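Local coordinates for protein truncated hemoglobin 4 (Chlamydomonas reinhardtii, PDB 6BME) that binds heme b as a truncated, 2-on-2 hemoglobin with a hexacoordinate iron, and may bind oxygen, at residues 21-26 with 94-99; 25-30 with 83-88; 46-51 with 58-63. All coordinates share one frame; numbering follows the deposited sequence.

Contact 1 of 3, residues 21-26 with 94-99; sequences YKKLMN and LKEMGV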
loop_
_atom_site.group_PDB
_atom_site.type_symbol
_atom_site.label_atom_id
_atom_site.label_comp_id
_atom_site.label_asym_id
_atom_site.label_seq_id
_atom_site.Cartn_x
_atom_site.Cartn_y
_atom_site.Cartn_z
ATOM N N TYR A 21 1.397 -6.125 6.515
ATOM C CA TYR A 21 0.036 -6.603 6.725
ATOM C C TYR A 21 -0.381 -6.478 8.186
ATOM O O TYR A 21 -1.466 -5.966 8.497
ATOM C CB TYR A 21 -0.065 -8.056 6.258
ATOM C CG TYR A 21 -1.331 -8.752 6.679
ATOM C CD1 TYR A 21 -2.507 -8.576 5.972
ATOM C CD2 TYR A 21 -1.352 -9.588 7.782
ATOM C CE1 TYR A 21 -3.674 -9.212 6.349
ATOM C CE2 TYR A 21 -2.513 -10.231 8.169
ATOM C CZ TYR A 21 -3.671 -10.036 7.449
ATOM O OH TYR A 21 -4.832 -10.670 7.831
ATOM N N LYS A 22 0.481 -6.929 9.101
ATOM C CA LYS A 22 0.119 -6.922 10.516
ATOM C C LYS A 22 -0.034 -5.502 11.038
ATOM O O LYS A 22 -0.934 -5.227 11.843
ATOM C CB LYS A 22 1.157 -7.708 11.325
ATOM C CG LYS A 22 1.120 -9.207 11.054
ATOM C CD LYS A 22 2.193 -9.939 11.837
ATOM C CE LYS A 22 2.258 -11.421 11.449
ATOM N NZ LYS A 22 3.605 -11.809 10.932
ATOM N N LYS A 23 0.806 -4.574 10.565
ATOM C CA LYS A 23 0.633 -3.165 10.928
ATOM C C LYS A 23 -0.757 -2.661 10.550
ATOM O O LYS A 23 -1.413 -1.978 11.339
ATOM C CB LYS A 23 1.706 -2.301 10.261
ATOM C CG LYS A 23 3.073 -2.338 10.921
ATOM C CD LYS A 23 4.083 -1.542 10.100
ATOM C CE LYS A 23 5.486 -1.638 10.681
ATOM N NZ LYS A 23 5.566 -1.007 12.035
ATOM N N LEU A 24 -1.224 -2.978 9.337
ATOM C CA LEU A 24 -2.541 -2.503 8.920
ATOM C C LEU A 24 -3.645 -3.137 9.757
ATOM O O LEU A 24 -4.574 -2.451 10.202
ATOM C CB LEU A 24 -2.769 -2.785 7.434
ATOM C CG LEU A 24 -1.735 -2.275 6.432
ATOM C CD1 LEU A 24 -2.247 -2.494 5.015
ATOM C CD2 LEU A 24 -1.423 -0.805 6.667
ATOM N N MET A 25 -3.574 -4.455 9.973
ATOM C CA MET A 25 -4.639 -5.112 10.722
ATOM C C MET A 25 -4.637 -4.702 12.190
ATOM O O MET A 25 -5.686 -4.748 12.840
ATOM C CB MET A 25 -4.520 -6.634 10.578
ATOM C CG MET A 25 -4.528 -7.111 9.119
ATOM S SD MET A 25 -5.927 -6.452 8.157
ATOM C CE MET A 25 -7.287 -7.278 8.985
ATOM N N ASN A 26 -3.502 -4.263 12.721
ATOM C CA ASN A 26 -3.437 -3.879 14.122
ATOM C C ASN A 26 -3.668 -2.392 14.335
ATOM O O ASN A 26 -3.593 -1.924 15.472
ATOM C CB ASN A 26 -2.091 -4.307 14.711
ATOM C CG ASN A 26 -1.957 -5.822 14.787
ATOM O OD1 ASN A 26 -2.920 -6.518 15.119
ATOM N ND2 ASN A 26 -0.772 -6.339 14.466
ATOM N N LEU A 94 9.614 -1.175 5.767
ATOM C CA LEU A 94 10.889 -1.255 5.067
ATOM C C LEU A 94 12.058 -0.979 6.009
ATOM O O LEU A 94 13.076 -1.680 5.967
ATOM C CB LEU A 94 10.906 -0.281 3.890
ATOM C CG LEU A 94 9.885 -0.441 2.771
ATOM C CD1 LEU A 94 10.047 0.695 1.761
ATOM C CD2 LEU A 94 10.058 -1.795 2.102
ATOM N N LYS A 95 11.926 0.033 6.874
ATOM C CA LYS A 95 12.992 0.348 7.820
ATOM C C LYS A 95 13.216 -0.794 8.801
ATOM O O LYS A 95 14.363 -1.140 9.111
ATOM C CB LYS A 95 12.665 1.640 8.578
ATOM C CG LYS A 95 12.485 2.848 7.686
ATOM C CD LYS A 95 12.003 4.046 8.496
ATOM C CE LYS A 95 11.634 5.221 7.604
ATOM N NZ LYS A 95 11.025 6.321 8.407
ATOM N N GLU A 96 12.133 -1.374 9.319
ATOM C CA GLU A 96 12.259 -2.481 10.262
ATOM C C GLU A 96 12.947 -3.690 9.644
ATOM O O GLU A 96 13.605 -4.462 10.354
ATOM C CB GLU A 96 10.885 -2.867 10.791
ATOM C CG GLU A 96 10.326 -1.791 11.703
ATOM C CD GLU A 96 8.908 -2.057 12.118
ATOM O OE1 GLU A 96 8.473 -3.229 12.030
ATOM O OE2 GLU A 96 8.236 -1.087 12.537
ATOM N N MET A 97 12.818 -3.866 8.337
ATOM C CA MET A 97 13.477 -4.952 7.627
ATOM C C MET A 97 14.900 -4.597 7.204
ATOM O O MET A 97 15.536 -5.375 6.486
ATOM C CB MET A 97 12.642 -5.349 6.412
ATOM C CG MET A 97 11.279 -5.933 6.778
ATOM S SD MET A 97 11.411 -7.507 7.643
ATOM C CE MET A 97 12.422 -8.427 6.495
ATOM N N GLY A 98 15.411 -3.445 7.636
ATOM C CA GLY A 98 16.753 -3.046 7.266
ATOM C C GLY A 98 16.916 -2.580 5.838
ATOM O O GLY A 98 18.017 -2.662 5.300
ATOM N N VAL A 99 15.854 -2.098 5.202
ATOM C CA VAL A 99 15.965 -1.551 3.854
ATOM C C VAL A 99 16.605 -0.170 3.925
ATOM O O VAL A 99 16.296 0.627 4.813
ATOM C CB VAL A 99 14.583 -1.502 3.177
ATOM C CG1 VAL A 99 14.672 -0.824 1.823
ATOM C CG2 VAL A 99 14.015 -2.912 3.037
HETATM O O HOH W 1 6.050 -4.075 13.099
#

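Contact 2 of 3, residues 25-30 with 83-88; sequences MNDPDL and FDKVAG. With HEM (protoporphyrin IX containing Fe), chain C.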
loop_
_atom_site.group_PDB
_atom_site.type_symbol
_atom_site.label_atom_id
_atom_site.label_comp_id
_atom_site.label_asym_id
_atom_site.label_seq_id
_atom_site.Cartn_x
_atom_site.Cartn_y
_atom_site.Cartn_z
ATOM N N MET A 25 -3.574 -4.455 9.973
ATOM C CA MET A 25 -4.639 -5.112 10.722
ATOM C C MET A 25 -4.637 -4.702 12.190
ATOM O O MET A 25 -5.686 -4.748 12.840
ATOM C CB MET A 25 -4.520 -6.634 10.578
ATOM C CG MET A 25 -4.528 -7.111 9.119
ATOM S SD MET A 25 -5.927 -6.452 8.157
ATOM C CE MET A 25 -7.287 -7.278 8.985
ATOM N N ASN A 26 -3.502 -4.263 12.721
ATOM C CA ASN A 26 -3.437 -3.879 14.122
ATOM C C ASN A 26 -3.668 -2.392 14.335
ATOM O O ASN A 26 -3.593 -1.924 15.472
ATOM C CB ASN A 26 -2.091 -4.307 14.711
ATOM C CG ASN A 26 -1.957 -5.822 14.787
ATOM O OD1 ASN A 26 -2.920 -6.518 15.119
ATOM N ND2 ASN A 26 -0.772 -6.339 14.466
ATOM N N ASP A 27 -3.952 -1.642 13.270
ATOM C CA ASP A 27 -4.233 -0.221 13.379
ATOM C C ASP A 27 -5.743 -0.040 13.432
ATOM O O ASP A 27 -6.422 -0.296 12.425
ATOM C CB ASP A 27 -3.634 0.534 12.188
ATOM C CG ASP A 27 -3.765 2.054 12.310
ATOM O OD1 ASP A 27 -4.800 2.545 12.801
ATOM O OD2 ASP A 27 -2.827 2.768 11.894
ATOM N N PRO A 28 -6.310 0.377 14.567
ATOM C CA PRO A 28 -7.775 0.511 14.655
ATOM C C PRO A 28 -8.362 1.490 13.658
ATOM O O PRO A 28 -9.562 1.404 13.360
ATOM C CB PRO A 28 -7.997 0.987 16.101
ATOM C CG PRO A 28 -6.685 1.627 16.494
ATOM C CD PRO A 28 -5.633 0.806 15.807
ATOM N N ASP A 29 -7.567 2.422 13.135
ATOM C CA ASP A 29 -8.072 3.365 12.148
ATOM C C ASP A 29 -8.146 2.776 10.745
ATOM O O ASP A 29 -8.843 3.336 9.890
ATOM C CB ASP A 29 -7.207 4.625 12.135
ATOM C CG ASP A 29 -7.452 5.508 13.354
ATOM O OD1 ASP A 29 -8.525 5.360 13.969
ATOM O OD2 ASP A 29 -6.576 6.337 13.695
ATOM N N LEU A 30 -7.474 1.661 10.494
ATOM C CA LEU A 30 -7.421 1.062 9.162
ATOM C C LEU A 30 -8.081 -0.305 9.074
ATOM O O LEU A 30 -8.666 -0.634 8.044
ATOM C CB LEU A 30 -5.968 0.927 8.715
ATOM C CG LEU A 30 -5.186 2.237 8.659
ATOM C CD1 LEU A 30 -3.719 1.960 8.422
ATOM C CD2 LEU A 30 -5.766 3.139 7.559
ATOM N N PHE A 83 -4.765 7.109 3.768
ATOM C CA PHE A 83 -3.655 6.884 2.838
ATOM C C PHE A 83 -2.314 7.154 3.505
ATOM O O PHE A 83 -1.356 6.388 3.338
ATOM C CB PHE A 83 -3.786 7.764 1.593
ATOM C CG PHE A 83 -2.593 7.669 0.661
ATOM C CD1 PHE A 83 -1.460 8.457 0.862
ATOM C CD2 PHE A 83 -2.595 6.770 -0.402
ATOM C CE1 PHE A 83 -0.359 8.350 0.024
ATOM C CE2 PHE A 83 -1.500 6.662 -1.254
ATOM C CZ PHE A 83 -0.377 7.448 -1.039
ATOM N N ASP A 84 -2.211 8.285 4.214
ATOM C CA ASP A 84 -0.943 8.640 4.843
ATOM C C ASP A 84 -0.560 7.650 5.935
ATOM O O ASP A 84 0.635 7.478 6.216
ATOM C CB ASP A 84 -1.010 10.060 5.412
ATOM C CG ASP A 84 -1.113 11.116 4.327
ATOM O OD1 ASP A 84 -0.708 10.823 3.182
ATOM O OD2 ASP A 84 -1.598 12.241 4.607
ATOM N N LYS A 85 -1.548 7.027 6.589
ATOM C CA LYS A 85 -1.228 6.042 7.619
ATOM C C LYS A 85 -0.737 4.742 6.987
ATOM O O LYS A 85 0.245 4.155 7.455
ATOM C CB LYS A 85 -2.448 5.794 8.515
ATOM C CG LYS A 85 -2.114 5.203 9.892
ATOM C CD LYS A 85 -1.346 6.217 10.776
ATOM C CE LYS A 85 -0.854 5.577 12.069
ATOM N NZ LYS A 85 -2.017 5.145 12.912
ATOM N N VAL A 86 -1.405 4.288 5.918
ATOM C CA VAL A 86 -0.955 3.104 5.189
ATOM C C VAL A 86 0.448 3.330 4.642
ATOM O O VAL A 86 1.324 2.459 4.747
ATOM C CB VAL A 86 -1.952 2.752 4.063
ATOM C CG1 VAL A 86 -1.342 1.751 3.069
ATOM C CG2 VAL A 86 -3.254 2.198 4.640
ATOM N N ALA A 87 0.686 4.509 4.060
ATOM C CA ALA A 87 2.001 4.812 3.499
ATOM C C ALA A 87 3.070 4.860 4.583
ATOM O O ALA A 87 4.192 4.367 4.389
ATOM C CB ALA A 87 1.945 6.135 2.731
ATOM N N GLY A 88 2.739 5.438 5.740
ATOM C CA GLY A 88 3.688 5.439 6.851
ATOM C C GLY A 88 4.002 4.039 7.355
ATOM O O GLY A 88 5.162 3.706 7.616
HETATM C CHA HEM C . -7.283 -3.407 -2.848
HETATM C CHB HEM C . -2.963 -1.469 -3.815
HETATM C CHC HEM C . -4.065 2.167 -0.813
HETATM C CHD HEM C . -7.381 -0.701 1.203
HETATM C C1A HEM C . -6.048 -3.229 -3.432
HETATM C C2A HEM C . -5.399 -4.048 -4.447
HETATM C C3A HEM C . -4.196 -3.490 -4.687
HETATM C C4A HEM C . -4.045 -2.320 -3.853
HETATM C CMA HEM C . -3.110 -3.947 -5.681
HETATM C CAA HEM C . -5.977 -5.322 -5.139
HETATM C CBA HEM C . -6.273 -6.436 -4.134
HETATM C CGA HEM C . -6.629 -7.750 -4.805
HETATM O O1A HEM C . -7.658 -7.813 -5.549
HETATM O O2A HEM C . -5.879 -8.742 -4.565
HETATM C C1B HEM C . -2.944 -0.240 -3.186
HETATM C C2B HEM C . -2.047 0.865 -3.460
HETATM C C3B HEM C . -2.376 1.865 -2.629
HETATM C C4B HEM C . -3.461 1.415 -1.792
HETATM C CMB HEM C . -0.943 0.884 -4.543
HETATM C CAB HEM C . -1.745 3.270 -2.471
HETATM C CBB HEM C . -0.500 3.572 -2.838
HETATM C C1C HEM C . -4.997 1.672 0.060
HETATM C C2C HEM C . -5.435 2.307 1.268
HETATM C C3C HEM C . -6.332 1.522 1.857
HETATM C C4C HEM C . -6.515 0.353 1.013
HETATM C CMC HEM C . -4.900 3.661 1.785
HETATM C CAC HEM C . -7.030 1.844 3.192
HETATM C CBC HEM C . -7.320 0.871 4.061
HETATM C C1D HEM C . -7.700 -1.641 0.238
HETATM C C2D HEM C . -8.787 -2.597 0.295
HETATM C C3D HEM C . -8.749 -3.337 -0.812
HETATM C C4D HEM C . -7.644 -2.882 -1.620
HETATM C CMD HEM C . -9.779 -2.724 1.463
HETATM C CAD HEM C . -9.681 -4.519 -1.209
HETATM C CBD HEM C . -10.999 -3.994 -1.762
HETATM C CGD HEM C . -11.868 -5.192 -2.067
HETATM O O1D HEM C . -11.333 -6.212 -2.570
HETATM O O2D HEM C . -13.093 -5.116 -1.824
HETATM N NA HEM C . -5.189 -2.209 -3.094
HETATM N NB HEM C . -3.801 0.132 -2.161
HETATM N NC HEM C . -5.683 0.490 -0.068
HETATM N ND HEM C . -7.024 -1.834 -0.958
HETATM FE FE HEM C . -5.413 -0.858 -1.549
HETATM O O HOH W 2 -4.497 6.771 11.911
#

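Contact 3 of 3, residues 46-51 with 58-63; sequences QNRFLA and THYHGK. With HEM (protoporphyrin IX containing Fe), chain C; SO4 (sulfate ion), chain D.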
loop_
_atom_site.group_PDB
_atom_site.type_symbol
_atom_site.label_atom_id
_atom_site.label_comp_id
_atom_site.label_asym_id
_atom_site.label_seq_id
_atom_site.Cartn_x
_atom_site.Cartn_y
_atom_site.Cartn_z
ATOM N N GLN A 46 -1.057 -6.792 -0.710
ATOM C CA GLN A 46 0.167 -6.289 -0.097
ATOM C C GLN A 46 1.369 -6.563 -0.983
ATOM O O GLN A 46 2.265 -5.718 -1.111
ATOM C CB GLN A 46 0.338 -6.907 1.288
ATOM C CG GLN A 46 -0.831 -6.575 2.224
ATOM C CD GLN A 46 -0.922 -5.085 2.522
ATOM O OE1 GLN A 46 -1.437 -4.296 1.720
ATOM N NE2 GLN A 46 -0.404 -4.690 3.684
ATOM N N ASN A 47 1.403 -7.740 -1.612
ATOM C CA ASN A 47 2.494 -8.058 -2.527
ATOM C C ASN A 47 2.519 -7.121 -3.725
ATOM O O ASN A 47 3.592 -6.703 -4.166
ATOM C CB ASN A 47 2.383 -9.509 -2.990
ATOM C CG ASN A 47 3.081 -10.450 -2.050
ATOM O OD1 ASN A 47 4.299 -10.539 -2.068
ATOM N ND2 ASN A 47 2.321 -11.127 -1.200
ATOM N N ARG A 48 1.349 -6.802 -4.286
ATOM C CA ARG A 48 1.317 -5.915 -5.444
ATOM C C ARG A 48 1.633 -4.472 -5.042
ATOM O O ARG A 48 2.284 -3.739 -5.797
ATOM C CB ARG A 48 -0.046 -6.013 -6.132
ATOM C CG ARG A 48 0.003 -5.621 -7.602
ATOM C CD ARG A 48 -1.295 -5.909 -8.330
ATOM N NE ARG A 48 -1.101 -5.781 -9.773
ATOM C CZ ARG A 48 -2.090 -5.732 -10.660
ATOM N NH1 ARG A 48 -3.358 -5.788 -10.264
ATOM N NH2 ARG A 48 -1.807 -5.613 -11.945
ATOM N N PHE A 49 1.191 -4.064 -3.846
ATOM C CA PHE A 49 1.532 -2.746 -3.303
ATOM C C PHE A 49 3.042 -2.594 -3.202
ATOM O O PHE A 49 3.620 -1.598 -3.661
ATOM C CB PHE A 49 0.867 -2.586 -1.924
ATOM C CG PHE A 49 1.002 -1.213 -1.291
ATOM C CD1 PHE A 49 2.239 -0.719 -0.888
ATOM C CD2 PHE A 49 -0.130 -0.464 -1.005
ATOM C CE1 PHE A 49 2.353 0.543 -0.283
ATOM C CE2 PHE A 49 -0.031 0.789 -0.405
ATOM C CZ PHE A 49 1.219 1.290 -0.040
ATOM N N LEU A 50 3.701 -3.594 -2.615
ATOM C CA LEU A 50 5.152 -3.571 -2.485
ATOM C C LEU A 50 5.827 -3.556 -3.852
ATOM O O LEU A 50 6.771 -2.794 -4.085
ATOM C CB LEU A 50 5.603 -4.777 -1.656
ATOM C CG LEU A 50 7.102 -5.056 -1.544
ATOM C CD1 LEU A 50 7.815 -3.888 -0.881
ATOM C CD2 LEU A 50 7.303 -6.326 -0.733
ATOM N N ALA A 51 5.360 -4.405 -4.772
ATOM C CA ALA A 51 5.928 -4.415 -6.116
ATOM C C ALA A 51 5.755 -3.056 -6.799
ATOM O O ALA A 51 6.689 -2.542 -7.428
ATOM C CB ALA A 51 5.284 -5.533 -6.940
ATOM N N THR A 58 3.745 -4.356 -13.983
ATOM C CA THR A 58 3.696 -4.019 -15.402
ATOM C C THR A 58 2.322 -3.579 -15.894
ATOM O O THR A 58 2.252 -2.793 -16.843
ATOM C CB THR A 58 4.177 -5.206 -16.258
ATOM O OG1 THR A 58 3.344 -6.347 -16.023
ATOM C CG2 THR A 58 5.606 -5.561 -15.902
ATOM N N HIS A 59 1.233 -4.036 -15.275
ATOM C CA HIS A 59 -0.109 -3.710 -15.746
ATOM C C HIS A 59 -0.930 -2.993 -14.680
ATOM O O HIS A 59 -2.145 -3.171 -14.595
ATOM C CB HIS A 59 -0.828 -4.969 -16.218
ATOM C CG HIS A 59 -0.094 -5.702 -17.293
ATOM N ND1 HIS A 59 0.718 -6.785 -17.033
ATOM C CD2 HIS A 59 -0.029 -5.492 -18.628
ATOM C CE1 HIS A 59 1.239 -7.222 -18.166
ATOM N NE2 HIS A 59 0.804 -6.454 -19.149
ATOM N N TYR A 60 -0.278 -2.173 -13.863
ATOM C CA TYR A 60 -0.940 -1.529 -12.740
ATOM C C TYR A 60 -0.597 -0.048 -12.757
ATOM O O TYR A 60 0.571 0.320 -12.594
ATOM C CB TYR A 60 -0.510 -2.177 -11.424
ATOM C CG TYR A 60 -1.398 -1.822 -10.271
ATOM C CD1 TYR A 60 -2.729 -2.214 -10.253
ATOM C CD2 TYR A 60 -0.912 -1.099 -9.200
ATOM C CE1 TYR A 60 -3.537 -1.905 -9.206
ATOM C CE2 TYR A 60 -1.708 -0.791 -8.143
ATOM C CZ TYR A 60 -3.020 -1.186 -8.150
ATOM O OH TYR A 60 -3.812 -0.854 -7.096
ATOM N N HIS A 61 -1.604 0.796 -12.966
ATOM C CA HIS A 61 -1.388 2.226 -13.119
ATOM C C HIS A 61 -2.402 2.984 -12.271
ATOM O O HIS A 61 -3.277 2.390 -11.634
ATOM C CB HIS A 61 -1.477 2.632 -14.594
ATOM C CG HIS A 61 -0.599 1.818 -15.490
ATOM N ND1 HIS A 61 0.777 1.924 -15.481
ATOM C CD2 HIS A 61 -0.897 0.873 -16.411
ATOM C CE1 HIS A 61 1.288 1.086 -16.366
ATOM N NE2 HIS A 61 0.294 0.435 -16.944
ATOM N N GLY A 62 -2.276 4.314 -12.263
ATOM C CA GLY A 62 -3.135 5.129 -11.413
ATOM C C GLY A 62 -4.611 4.851 -11.621
ATOM O O GLY A 62 -5.381 4.778 -10.663
ATOM N N LYS A 63 -5.023 4.658 -12.874
ATOM C CA LYS A 63 -6.435 4.383 -13.121
ATOM C C LYS A 63 -6.871 3.070 -12.474
ATOM O O LYS A 63 -8.001 2.966 -11.982
ATOM C CB LYS A 63 -6.714 4.390 -14.629
ATOM C CG LYS A 63 -5.909 3.386 -15.442
ATOM C CD LYS A 63 -5.928 3.742 -16.933
ATOM C CE LYS A 63 -5.182 2.709 -17.761
ATOM N NZ LYS A 63 -5.380 2.925 -19.222
HETATM C CHA HEM C . -7.283 -3.407 -2.848
HETATM C CHB HEM C . -2.963 -1.469 -3.815
HETATM C CHC HEM C . -4.065 2.167 -0.813
HETATM C CHD HEM C . -7.381 -0.701 1.203
HETATM C C1A HEM C . -6.048 -3.229 -3.432
HETATM C C2A HEM C . -5.399 -4.048 -4.447
HETATM C C3A HEM C . -4.196 -3.490 -4.687
HETATM C C4A HEM C . -4.045 -2.320 -3.853
HETATM C CMA HEM C . -3.110 -3.947 -5.681
HETATM C CAA HEM C . -5.977 -5.322 -5.139
HETATM C CBA HEM C . -6.273 -6.436 -4.134
HETATM C CGA HEM C . -6.629 -7.750 -4.805
HETATM O O1A HEM C . -7.658 -7.813 -5.549
HETATM O O2A HEM C . -5.879 -8.742 -4.565
HETATM C C1B HEM C . -2.944 -0.240 -3.186
HETATM C C2B HEM C . -2.047 0.865 -3.460
HETATM C C3B HEM C . -2.376 1.865 -2.629
HETATM C C4B HEM C . -3.461 1.415 -1.792
HETATM C CMB HEM C . -0.943 0.884 -4.543
HETATM C CAB HEM C . -1.745 3.270 -2.471
HETATM C CBB HEM C . -0.500 3.572 -2.838
HETATM C C1C HEM C . -4.997 1.672 0.060
HETATM C C2C HEM C . -5.435 2.307 1.268
HETATM C C3C HEM C . -6.332 1.522 1.857
HETATM C C4C HEM C . -6.515 0.353 1.013
HETATM C CMC HEM C . -4.900 3.661 1.785
HETATM C CAC HEM C . -7.030 1.844 3.192
HETATM C CBC HEM C . -7.320 0.871 4.061
HETATM C C1D HEM C . -7.700 -1.641 0.238
HETATM C C2D HEM C . -8.787 -2.597 0.295
HETATM C C3D HEM C . -8.749 -3.337 -0.812
HETATM C C4D HEM C . -7.644 -2.882 -1.620
HETATM C CMD HEM C . -9.779 -2.724 1.463
HETATM C CAD HEM C . -9.681 -4.519 -1.209
HETATM C CBD HEM C . -10.999 -3.994 -1.762
HETATM C CGD HEM C . -11.868 -5.192 -2.067
HETATM O O1D HEM C . -11.333 -6.212 -2.570
HETATM O O2D HEM C . -13.093 -5.116 -1.824
HETATM N NA HEM C . -5.189 -2.209 -3.094
HETATM N NB HEM C . -3.801 0.132 -2.161
HETATM N NC HEM C . -5.683 0.490 -0.068
HETATM N ND HEM C . -7.024 -1.834 -0.958
HETATM FE FE HEM C . -5.413 -0.858 -1.549
HETATM S S SO4 D . 1.446 -6.741 -12.403
HETATM O O1 SO4 D . 2.874 -6.663 -12.653
HETATM O O2 SO4 D . 0.881 -7.868 -13.154
HETATM O O3 SO4 D . 0.790 -5.518 -12.879
HETATM O O4 SO4 D . 1.223 -6.927 -10.967
#

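Contact 1 of 3, residues 21-26 with 94-99
Lys23 and Glu96 mark the nearest approach of the two backbones, yet their CA atoms stand 11.7 Å apart, so the segments meet through two long side chains alone. Residues 21-25 form the last part of helix 10-25, while 94-96 close helix 80-96. The second helix ends in a Schellman motif: Val99 N bonds back to Leu94 O, and Gly98, at positive phi, gives its N-H to Lys95 O. In the 2-on-2 globin fold of this chain, the bridge thus ties the C-terminal part of one helix to that of another, at the protein surface. Both side chains leave CA toward the opposite segment and come from opposing directions. Glu96 has CG anti to the carbonyl carbon (chi1 -70°) and runs straight on from there, which carries its carboxylate well clear of its own helix. The Lys23 chain is extended as far as CE and then bends at chi4 (-65°), turning the ammonium onto one carboxylate oxygen: Lys23 NZ lies 2.7 Å from Glu96 OE2. This salt bridge uses the syn side of the oxygen, with NZ 29° out of the carboxylate plane. The other oxygen is served by a water, which donates to Glu96 OE1 at 2.8 Å and accepts a weak bond from Lys23 NZ at 3.3 Å. The Lys23 side chain also touches His89, Asp92 and Ser93 of helix 80-96.

Contact 2 of 3, residues 25-30 with 83-88
Leu30 and Val86 form the tightly packed part of this contact, with Leu30 CD1 3.8 Å from Val86 CG2. The same methyl of Leu30 also touches the aliphatic root of Lys85, at CG, so the leucine bridges two successive residues of helix 80-96. Val86 CG2 in turn lies 3.6 Å from the heme methyl CMC, which places the loop leucine one layer behind the heme pocket. Toward solvent the contact turns polar: Lys85 is exposed, and a water joins its NZ to Asp29 OD2. Bent at chi2 (68°) and again at chi4, Lys85 folds back into a salt bridge, NZ 2.7 Å from Asp27 OD2, on its syn side and 27° out of the carboxylate plane. Asp27 OD1 takes the backbone N-H of Asp29 at 2.8 Å in an Asx turn, and OD2 is also hydrogen-bonded to His89 NE2. An alanine in place of Asp27 would probably leave the Lys85 ammonium without its direct carboxylate partner and the loop without its Asx turn. With both oxygens engaged, the buried Asp27 carboxylate is held against rotation; its negative charge would be expected to favour the charged form of Lys85.

Contact 3 of 3, residues 46-51 with 58-63
The Arg48 guanidinium has Tyr60 CD1 over the centre of one face, 3.5 Å above its plane, and sulfate O3 at its edge. The tyrosine answers with a face of its own ring, over which Arg48 CD lies; the two planes are 35° apart, not a parallel stack. With CG anti to the backbone N (chi1 -156°) and the chain extended from CG to NE, the Arg48 guanidinium is carried away from helix 39-53 to the sulfate. There NH2 gives sulfate O3 a nearly straight bond of 2.8 Å, while NE reaches O4 at 2.9 Å. Backbone N-H groups grip the ion from the opposing segment: Thr58 N bonds to O1 and His59 N to O3 at 2.9 Å, so O3 is shared by both segments. In this crystal the sulfate, probably from the crystallisation liquor, bridges segments 46-51 and 58-63, which make no direct hydrogen bond to each other. Toward the interior, Tyr60 OH lies 3.4 Å from the heme meso carbon CHB, Arg48 CB rests near the methyl CMA, and Phe49 CD2 approaches C2B to 3.4 Å. Phe49, on helix 39-53 with Lys45, covers one porphyrin face; Tyr60 lies on the opposite one and touches His69, an axial ligand of the iron. The Arg48-Tyr60 contact sits beside the CMA/CHB edge, where helix 39-53 and the residues leading into helix 62-75 flank the heme of this 2-on-2 globin from its two faces.

In the fold
The three contacts tie together the helical frame around the heme. Contacts 1 and 2 both use helix 80-96 and share Met25 and Asn26; their centres are 11 Å apart, and Leu24 CD2 packs on Val86 CG2 at 4.1 Å. Contact 3, about 18 Å from each by centres, is nested along the chain inside the loops they close. It meets contact 2 where Val86 CG1 touches Phe49 CE2 at 3.8 Å, both residues belonging to the heme pocket. The side chain of Val86 is about 6 Å from that of Lys45 and about 8 Å from that of His69, the two axial ligands of the heme iron, whereas the side chain of Lys23 in contact 1 is about 11 Å from the heme.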